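Local coordinates for clavulanic acid biosynthesis oligopeptide binding protein 2 (Streptomyces clavuligerus, PDB 2WOL) that probably binds oligopeptides as an extracellular solute-binding protein of the clavulanic acid biosynthetic pathway, at residues L46-L58 / R126-Y139. Residues are numbered along the deposited sequence; the frame is centred on the assembly and turned at random.
Sequences LDPARTYYVWVWL and RVFAQDVLPGGPTY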
ATOM      1  N   LEU A  46      12.049 -10.591   7.570  1.00  8.62           N
ATOM      2  CA  LEU A  46      11.622 -11.882   7.027  1.00  8.91           C
ATOM      3  C   LEU A  46      10.588 -12.582   7.926  1.00  8.82           C
ATOM      4  O   LEU A  46      10.144 -13.694   7.634  1.00  9.41           O
ATOM      5  CB  LEU A  46      12.823 -12.797   6.749  1.00  9.20           C
ATOM      6  CG  LEU A  46      13.777 -12.344   5.635  1.00 10.19           C
ATOM      7  CD1 LEU A  46      14.996 -13.247   5.585  1.00 11.99           C
ATOM      8  CD2 LEU A  46      13.092 -12.297   4.272  1.00 11.90           C
ATOM      9  N   ASP A  47      10.214 -11.929   9.022  1.00  8.44           N
ATOM     10  CA  ASP A  47       9.058 -12.349   9.800  1.00  8.30           C
ATOM     11  C   ASP A  47       7.833 -11.833   9.045  1.00  8.06           C
ATOM     12  O   ASP A  47       7.702 -10.628   8.829  1.00  7.83           O
ATOM     13  CB  ASP A  47       9.136 -11.761  11.219  1.00  7.94           C
ATOM     14  CG  ASP A  47       8.040 -12.276  12.143  1.00  8.50           C
ATOM     15  OD1 ASP A  47       6.915 -12.528  11.671  1.00  8.29           O
ATOM     16  OD2 ASP A  47       8.308 -12.401  13.364  1.00  8.55           O
ATOM     17  N   PRO A  48       6.930 -12.739   8.623  1.00  8.24           N
ATOM     18  CA  PRO A  48       5.786 -12.286   7.813  1.00  8.43           C
ATOM     19  C   PRO A  48       4.893 -11.256   8.521  1.00  8.32           C
ATOM     20  O   PRO A  48       4.171 -10.503   7.862  1.00  7.97           O
ATOM     21  CB  PRO A  48       5.007 -13.583   7.547  1.00  8.57           C
ATOM     22  CG  PRO A  48       5.457 -14.529   8.605  1.00  9.41           C
ATOM     23  CD  PRO A  48       6.892 -14.193   8.861  1.00  8.73           C
ATOM     24  N   ALA A  49       4.946 -11.222   9.851  1.00  8.27           N
ATOM     25  CA  ALA A  49       4.123 -10.297  10.627  1.00  8.07           C
ATOM     26  C   ALA A  49       4.748  -8.917  10.822  1.00  7.96           C
ATOM     27  O   ALA A  49       4.066  -7.990  11.261  1.00  7.72           O
ATOM     28  CB  ALA A  49       3.772 -10.906  11.978  1.00  8.39           C
ATOM     29  N   ARG A  50       6.034  -8.784  10.507  1.00  7.75           N
ATOM     30  CA  ARG A  50       6.784  -7.584  10.875  1.00  8.12           C
ATOM     31  C   ARG A  50       7.233  -6.738   9.690  1.00  8.07           C
ATOM     32  O   ARG A  50       8.060  -5.830   9.842  1.00  8.80           O
ATOM     33  CB  ARG A  50       7.983  -7.960  11.740  1.00  8.18           C
ATOM     34  CG  ARG A  50       7.603  -8.676  13.031  1.00  8.29           C
ATOM     35  CD  ARG A  50       8.827  -8.973  13.873  1.00  8.37           C
ATOM     36  NE  ARG A  50       9.438  -7.752  14.395  1.00  9.07           N
ATOM     37  CZ  ARG A  50      10.566  -7.715  15.099  1.00 10.28           C
ATOM     38  NH1 ARG A  50      11.224  -8.837  15.374  1.00 10.48           N
ATOM     39  NH2 ARG A  50      11.039  -6.551  15.525  1.00 10.84           N
ATOM     40  N   THR A  51       6.680  -7.033   8.518  1.00  7.99           N
ATOM     41  CA  THR A  51       6.988  -6.263   7.319  1.00  7.91           C
ATOM     42  C   THR A  51       5.881  -5.277   6.939  1.00  8.12           C
ATOM     43  O   THR A  51       4.686  -5.600   6.996  1.00  8.01           O
ATOM     44  CB  THR A  51       7.342  -7.161   6.113  1.00  7.60           C
ATOM     45  OG1 THR A  51       7.583  -6.325   4.975  1.00  7.35           O
ATOM     46  CG2 THR A  51       6.203  -8.145   5.789  1.00  7.27           C
ATOM     47  N   TYR A  52       6.304  -4.075   6.555  1.00  8.53           N
ATOM     48  CA  TYR A  52       5.398  -3.037   6.075  1.00  9.02           C
ATOM     49  C   TYR A  52       5.873  -2.475   4.732  1.00  9.46           C
ATOM     50  O   TYR A  52       5.512  -1.351   4.365  1.00 10.34           O
ATOM     51  CB  TYR A  52       5.258  -1.899   7.102  1.00  9.17           C
ATOM     52  CG  TYR A  52       3.819  -1.534   7.409  1.00  9.16           C
ATOM     53  CD1 TYR A  52       3.353  -1.517   8.723  1.00  9.03           C
ATOM     54  CD2 TYR A  52       2.918  -1.237   6.385  1.00  9.58           C
ATOM     55  CE1 TYR A  52       2.028  -1.195   9.013  1.00  9.68           C
ATOM     56  CE2 TYR A  52       1.588  -0.918   6.662  1.00  9.85           C
ATOM     57  CZ  TYR A  52       1.151  -0.902   7.979  1.00  8.97           C
ATOM     58  OH  TYR A  52      -0.158  -0.592   8.269  1.00  9.95           O
ATOM     59  N   TYR A  53       6.694  -3.248   4.016  1.00  9.26           N
ATOM     60  CA  TYR A  53       7.112  -2.889   2.662  1.00  9.56           C
ATOM     61  C   TYR A  53       6.204  -3.582   1.661  1.00  9.32           C
ATOM     62  O   TYR A  53       6.041  -4.809   1.714  1.00  9.01           O
ATOM     63  CB  TYR A  53       8.548  -3.339   2.371  1.00  9.80           C
ATOM     64  CG  TYR A  53       9.676  -2.548   3.010  1.00 10.37           C
ATOM     65  CD1 TYR A  53       9.438  -1.381   3.739  1.00 11.34           C
ATOM     66  CD2 TYR A  53      10.996  -2.971   2.855  1.00 11.14           C
ATOM     67  CE1 TYR A  53      10.500  -0.666   4.312  1.00 12.23           C
ATOM     68  CE2 TYR A  53      12.055  -2.269   3.413  1.00 12.36           C
ATOM     69  CZ  TYR A  53      11.800  -1.123   4.138  1.00 11.84           C
ATOM     70  OH  TYR A  53      12.862  -0.441   4.687  1.00 13.14           O
ATOM     71  N   VAL A  54       5.635  -2.813   0.738  1.00  9.20           N
ATOM     72  CA  VAL A  54       4.761  -3.373  -0.296  1.00  9.08           C
ATOM     73  C   VAL A  54       5.471  -4.482  -1.075  1.00  8.56           C
ATOM     74  O   VAL A  54       4.883  -5.532  -1.333  1.00  8.42           O
ATOM     75  CB  VAL A  54       4.210  -2.290  -1.262  1.00  9.59           C
ATOM     76  CG1 VAL A  54       3.325  -2.924  -2.330  1.00  9.99           C
ATOM     77  CG2 VAL A  54       3.426  -1.237  -0.494  1.00 10.76           C
ATOM     78  N   TRP A  55       6.741  -4.257  -1.411  1.00  7.95           N
ATOM     79  CA  TRP A  55       7.497  -5.230  -2.193  1.00  7.68           C
ATOM     80  C   TRP A  55       7.850  -6.497  -1.411  1.00  7.69           C
ATOM     81  O   TRP A  55       8.088  -7.550  -2.003  1.00  8.01           O
ATOM     82  CB  TRP A  55       8.727  -4.596  -2.851  1.00  7.64           C
ATOM     83  CG  TRP A  55       9.802  -4.100  -1.922  1.00  7.04           C
ATOM     84  CD1 TRP A  55       9.925  -2.840  -1.404  1.00  7.73           C
ATOM     85  CD2 TRP A  55      10.940  -4.839  -1.455  1.00  7.33           C
ATOM     86  NE1 TRP A  55      11.055  -2.757  -0.624  1.00  8.30           N
ATOM     87  CE2 TRP A  55      11.701  -3.967  -0.643  1.00  7.08           C
ATOM     88  CE3 TRP A  55      11.389  -6.155  -1.643  1.00  7.62           C
ATOM     89  CZ2 TRP A  55      12.887  -4.369  -0.018  1.00  8.02           C
ATOM     90  CZ3 TRP A  55      12.573  -6.555  -1.018  1.00  7.56           C
ATOM     91  CH2 TRP A  55      13.305  -5.663  -0.217  1.00  7.73           C
ATOM     92  N   VAL A  56       7.890  -6.394  -0.085  1.00  7.51           N
ATOM     93  CA  VAL A  56       8.084  -7.583   0.741  1.00  7.64           C
ATOM     94  C   VAL A  56       6.755  -8.340   0.884  1.00  7.55           C
ATOM     95  O   VAL A  56       6.747  -9.572   0.903  1.00  7.67           O
ATOM     96  CB  VAL A  56       8.724  -7.260   2.109  1.00  7.32           C
ATOM     97  CG1 VAL A  56       8.911  -8.537   2.929  1.00  7.89           C
ATOM     98  CG2 VAL A  56      10.071  -6.568   1.913  1.00  7.94           C
ATOM     99  N   TRP A  57       5.633  -7.620   0.951  1.00  7.41           N
ATOM    100  CA  TRP A  57       4.323  -8.281   0.875  1.00  7.93           C
ATOM    101  C   TRP A  57       4.226  -9.073  -0.429  1.00  8.03           C
ATOM    102  O   TRP A  57       3.728 -10.197  -0.456  1.00  8.33           O
ATOM    103  CB  TRP A  57       3.173  -7.277   0.952  1.00  8.43           C
ATOM    104  CG  TRP A  57       3.120  -6.485   2.223  1.00  9.19           C
ATOM    105  CD1 TRP A  57       3.724  -6.791   3.411  1.00  9.71           C
ATOM    106  CD2 TRP A  57       2.418  -5.248   2.436  1.00  9.93           C
ATOM    107  NE1 TRP A  57       3.441  -5.827   4.349  1.00  9.05           N
ATOM    108  CE2 TRP A  57       2.643  -4.868   3.779  1.00  9.79           C
ATOM    109  CE3 TRP A  57       1.623  -4.424   1.620  1.00 10.88           C
ATOM    110  CZ2 TRP A  57       2.103  -3.697   4.329  1.00 10.46           C
ATOM    111  CZ3 TRP A  57       1.078  -3.256   2.172  1.00 10.39           C
ATOM    112  CH2 TRP A  57       1.328  -2.906   3.514  1.00 10.55           C
ATOM    113  N   LEU A  58       4.722  -8.468  -1.505  1.00  8.33           N
ATOM    114  CA  LEU A  58       4.759  -9.102  -2.814  1.00  8.44           C
ATOM    115  C   LEU A  58       5.644 -10.354  -2.799  1.00  8.42           C
ATOM    116  O   LEU A  58       5.258 -11.404  -3.316  1.00  8.60           O
ATOM    117  CB  LEU A  58       5.271  -8.081  -3.834  1.00  8.62           C
ATOM    118  CG  LEU A  58       5.273  -8.412  -5.322  1.00  9.58           C
ATOM    119  CD1 LEU A  58       3.843  -8.432  -5.861  1.00 10.44           C
ATOM    120  CD2 LEU A  58       6.117  -7.374  -6.035  1.00 10.83           C
ATOM    121  N   ARG A 126       0.001 -13.323  17.422  1.00  9.12           N
ATOM    122  CA  ARG A 126       1.338 -12.720  17.388  1.00  9.22           C
ATOM    123  C   ARG A 126       1.313 -11.212  17.152  1.00  9.04           C
ATOM    124  O   ARG A 126       2.118 -10.475  17.723  1.00  9.51           O
ATOM    125  CB  ARG A 126       2.205 -13.374  16.306  1.00  9.65           C
ATOM    126  CG  ARG A 126       2.644 -14.780  16.620  1.00 10.11           C
ATOM    127  CD  ARG A 126       3.411 -15.367  15.454  1.00  8.96           C
ATOM    128  NE  ARG A 126       4.849 -15.121  15.552  1.00  8.62           N
ATOM    129  CZ  ARG A 126       5.572 -14.404  14.691  1.00  8.09           C
ATOM    130  NH1 ARG A 126       5.007 -13.821  13.637  1.00  7.29           N
ATOM    131  NH2 ARG A 126       6.871 -14.264  14.894  1.00  7.82           N
ATOM    132  N   VAL A 127       0.402 -10.764  16.292  1.00  8.84           N
ATOM    133  CA  VAL A 127       0.259  -9.340  15.980  1.00  9.18           C
ATOM    134  C   VAL A 127       0.058  -8.499  17.250  1.00  9.15           C
ATOM    135  O   VAL A 127       0.509  -7.351  17.326  1.00  8.94           O
ATOM    136  CB  VAL A 127      -0.890  -9.107  14.967  1.00  9.13           C
ATOM    137  CG1 VAL A 127      -1.140  -7.616  14.734  1.00  9.68           C
ATOM    138  CG2 VAL A 127      -0.588  -9.817  13.648  1.00  9.86           C
ATOM    139  N   PHE A 128      -0.593  -9.089  18.253  1.00  8.94           N
ATOM    140  CA  PHE A 128      -0.868  -8.399  19.515  1.00  8.95           C
ATOM    141  C   PHE A 128       0.381  -8.151  20.359  1.00  8.98           C
ATOM    142  O   PHE A 128       0.372  -7.282  21.232  1.00  9.03           O
ATOM    143  CB  PHE A 128      -1.889  -9.185  20.341  1.00  9.14           C
ATOM    144  CG  PHE A 128      -3.301  -9.061  19.844  1.00  8.77           C
ATOM    145  CD1 PHE A 128      -3.698  -9.698  18.671  1.00  9.81           C
ATOM    146  CD2 PHE A 128      -4.242  -8.319  20.556  1.00  9.73           C
ATOM    147  CE1 PHE A 128      -4.999  -9.594  18.215  1.00  9.29           C
ATOM    148  CE2 PHE A 128      -5.553  -8.207  20.103  1.00 10.13           C
ATOM    149  CZ  PHE A 128      -5.933  -8.849  18.933  1.00 10.10           C
ATOM    150  N   ALA A 129       1.445  -8.914  20.108  1.00  8.93           N
ATOM    151  CA  ALA A 129       2.686  -8.774  20.867  1.00  9.10           C
ATOM    152  C   ALA A 129       3.564  -7.683  20.253  1.00  9.20           C
ATOM    153  O   ALA A 129       4.654  -7.955  19.748  1.00  9.32           O
ATOM    154  CB  ALA A 129       3.428 -10.107  20.936  1.00  8.99           C
ATOM    155  N   GLN A 130       3.082  -6.444  20.315  1.00  9.65           N
ATOM    156  CA  GLN A 130       3.774  -5.309  19.698  1.00  9.90           C
ATOM    157  C   GLN A 130       5.090  -4.934  20.385  1.00 10.58           C
ATOM    158  O   GLN A 130       5.925  -4.234  19.803  1.00 11.08           O
ATOM    159  CB  GLN A 130       2.839  -4.100  19.581  1.00  9.89           C
ATOM    160  CG  GLN A 130       1.807  -4.242  18.466  1.00  9.86           C
ATOM    161  CD  GLN A 130       2.455  -4.295  17.091  1.00 10.24           C
ATOM    162  OE1 GLN A 130       3.122  -3.346  16.669  1.00 10.80           O
ATOM    163  NE2 GLN A 130       2.270  -5.404  16.392  1.00  9.17           N
ATOM    164  N   ASP A 131       5.274  -5.420  21.610  1.00 10.90           N
ATOM    165  CA  ASP A 131       6.538  -5.262  22.329  1.00 11.75           C
ATOM    166  C   ASP A 131       7.652  -6.167  21.792  1.00 11.85           C
ATOM    167  O   ASP A 131       8.839  -5.867  21.957  1.00 12.82           O
ATOM    168  CB  ASP A 131       6.336  -5.502  23.834  1.00 12.09           C
ATOM    169  CG  ASP A 131       5.720  -6.863  24.149  1.00 13.42           C
ATOM    170  OD1 ASP A 131       4.940  -7.395  23.333  1.00 14.44           O
ATOM    171  OD2 ASP A 131       6.003  -7.403  25.241  1.00 17.03           O
ATOM    172  N   VAL A 132       7.270  -7.270  21.150  1.00 11.15           N
ATOM    173  CA  VAL A 132       8.236  -8.245  20.640  1.00 10.87           C
ATOM    174  C   VAL A 132       8.311  -8.240  19.108  1.00 10.43           C
ATOM    175  O   VAL A 132       9.400  -8.395  18.538  1.00 10.44           O
ATOM    176  CB  VAL A 132       7.921  -9.672  21.171  1.00 10.78           C
ATOM    177  CG1 VAL A 132       8.873 -10.712  20.580  1.00 11.42           C
ATOM    178  CG2 VAL A 132       8.010  -9.702  22.692  1.00 12.00           C
ATOM    179  N   LEU A 133       7.161  -8.045  18.461  1.00  9.77           N
ATOM    180  CA  LEU A 133       7.036  -8.187  17.004  1.00  9.59           C
ATOM    181  C   LEU A 133       6.540  -6.928  16.273  1.00  9.49           C
ATOM    182  O   LEU A 133       5.671  -7.021  15.395  1.00  9.09           O
ATOM    183  CB  LEU A 133       6.109  -9.369  16.675  1.00  9.44           C
ATOM    184  CG  LEU A 133       6.387 -10.706  17.368  1.00  9.56           C
ATOM    185  CD1 LEU A 133       5.262 -11.666  17.079  1.00 10.20           C
ATOM    186  CD2 LEU A 133       7.699 -11.298  16.916  1.00  9.90           C
ATOM    187  N   PRO A 134       7.098  -5.747  16.599  1.00  9.51           N
ATOM    188  CA  PRO A 134       6.622  -4.550  15.913  1.00  9.75           C
ATOM    189  C   PRO A 134       7.071  -4.525  14.454  1.00  9.71           C
ATOM    190  O   PRO A 134       8.044  -5.195  14.092  1.00  9.87           O
ATOM    191  CB  PRO A 134       7.312  -3.418  16.680  1.00  9.65           C
ATOM    192  CG  PRO A 134       8.574  -4.031  17.163  1.00 10.25           C
ATOM    193  CD  PRO A 134       8.173  -5.424  17.559  1.00  9.72           C
ATOM    194  N   GLY A 135       6.356  -3.764  13.632  1.00  9.74           N
ATOM    195  CA  GLY A 135       6.803  -3.497  12.269  1.00  9.74           C
ATOM    196  C   GLY A 135       5.774  -3.747  11.187  1.00  9.65           C
ATOM    197  O   GLY A 135       5.928  -3.263  10.068  1.00 10.07           O
ATOM    198  N   GLY A 136       4.734  -4.512  11.507  1.00  9.36           N
ATOM    199  CA  GLY A 136       3.700  -4.850  10.531  1.00  9.15           C
ATOM    200  C   GLY A 136       2.349  -4.230  10.837  1.00  8.98           C
ATOM    201  O   GLY A 136       2.196  -3.525  11.838  1.00  9.22           O
ATOM    202  N   PRO A 137       1.356  -4.482   9.968  1.00  8.96           N
ATOM    203  CA  PRO A 137       0.011  -3.933  10.159  1.00  9.17           C
ATOM    204  C   PRO A 137      -0.679  -4.443  11.423  1.00  9.30           C
ATOM    205  O   PRO A 137      -0.424  -5.567  11.862  1.00  9.64           O
ATOM    206  CB  PRO A 137      -0.747  -4.397   8.909  1.00  9.28           C
ATOM    207  CG  PRO A 137       0.311  -4.738   7.913  1.00  9.53           C
ATOM    208  CD  PRO A 137       1.454  -5.267   8.726  1.00  9.10           C
ATOM    209  N   THR A 138      -1.544  -3.611  11.998  1.00  9.37           N
ATOM    210  CA  THR A 138      -2.212  -3.937  13.259  1.00  9.44           C
ATOM    211  C   THR A 138      -3.728  -3.749  13.186  1.00  9.44           C
ATOM    212  O   THR A 138      -4.400  -3.612  14.217  1.00  9.42           O
ATOM    213  CB  THR A 138      -1.650  -3.102  14.430  1.00  9.73           C
ATOM    214  OG1 THR A 138      -1.773  -1.709  14.121  1.00  9.92           O
ATOM    215  CG2 THR A 138      -0.182  -3.447  14.689  1.00  9.89           C
ATOM    216  N   TYR A 139      -4.269  -3.754  11.969  1.00  9.28           N
ATOM    217  CA  TYR A 139      -5.721  -3.686  11.764  1.00  9.53           C
ATOM    218  C   TYR A 139      -6.500  -4.719  12.579  1.00  9.61           C
ATOM    219  O   TYR A 139      -7.625  -4.461  13.008  1.00 10.01           O
ATOM    220  CB  TYR A 139      -6.054  -3.865  10.283  1.00  9.65           C
ATOM    221  CG  TYR A 139      -5.525  -2.751   9.417  1.00  9.74           C
ATOM    222  CD1 TYR A 139      -4.320  -2.887   8.734  1.00 10.31           C
ATOM    223  CD2 TYR A 139      -6.230  -1.556   9.293  1.00  9.58           C
ATOM    224  CE1 TYR A 139      -3.828  -1.857   7.943  1.00 10.08           C
ATOM    225  CE2 TYR A 139      -5.753  -0.519   8.506  1.00  9.61           C
ATOM    226  CZ  TYR A 139      -4.553  -0.674   7.833  1.00 10.14           C
ATOM    227  OH  TYR A 139      -4.074   0.353   7.054  1.00 11.00           O
TER
HETATM  228  O   HOH W   1       1.743  -7.252  12.503  1.00  8.24           O
HETATM  229  O   HOH W   2       3.746  -5.860  13.856  1.00  9.62           O
HETATM  230  O   HOH W   3      10.774  -4.078  13.797  1.00 19.58           O
HETATM  231  O   HOH W   4      -1.407  -0.952  10.815  1.00 13.82           O
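Arg-50 and Gly-136 bring the two backbones to a CA–CA distance of 4.1 Å, where the loop that leads into helix 54-63 meets the loop that follows helix 117-127. Residues 47-50 form a type I beta turn, and Asp-47 OD1 accepts a hydrogen bond from Ala-49 N, an Asx turn. The backbones touch through a CA-H...O contact from Gly-136 CA to Ala-49 O (3.2 Å), and water 1 lies within hydrogen-bonding distance of that oxygen and of Pro-137 O. Gly-135 and Gly-136 lie close against the carbonyl oxygens of Arg-50 and Ala-49. Arg-126 grips Asp-47 end-on: NH1 reaches OD1 at 3.0 Å and NH2 reaches OD2 at 2.8 Å, with carboxylate and guanidinium 24° apart. Leu-133 CD1 covers one guanidinium face, while Arg-126 NE forms a salt bridge with Asp-200; this second carboxylate probably helps balance the buried charge. Arg-50 bends at chi3 (68°) and lies alongside Pro-134, its NE giving a nearly straight bond (173°) to Pro-134 O at 2.9 Å. Val-132 O sits over the centre of this guanidinium. The Tyr-52 ring slides past Pro-137, whose CG lies over its face, 4.1 Å from the centroid, in a CH-pi contact. Trp-57 CZ2 touches the same CG, and its NE1 is bonded to Thr-51 O. Asp-456 is hydrogen-bonded to the hydroxyls of both Tyr-52 and Tyr-139, while water 4 ties Tyr-52 OH to Thr-138 N. A bidentate salt bridge and a proline-tyrosine CH-pi contact thus join two loops of a family 5 solute-binding protein.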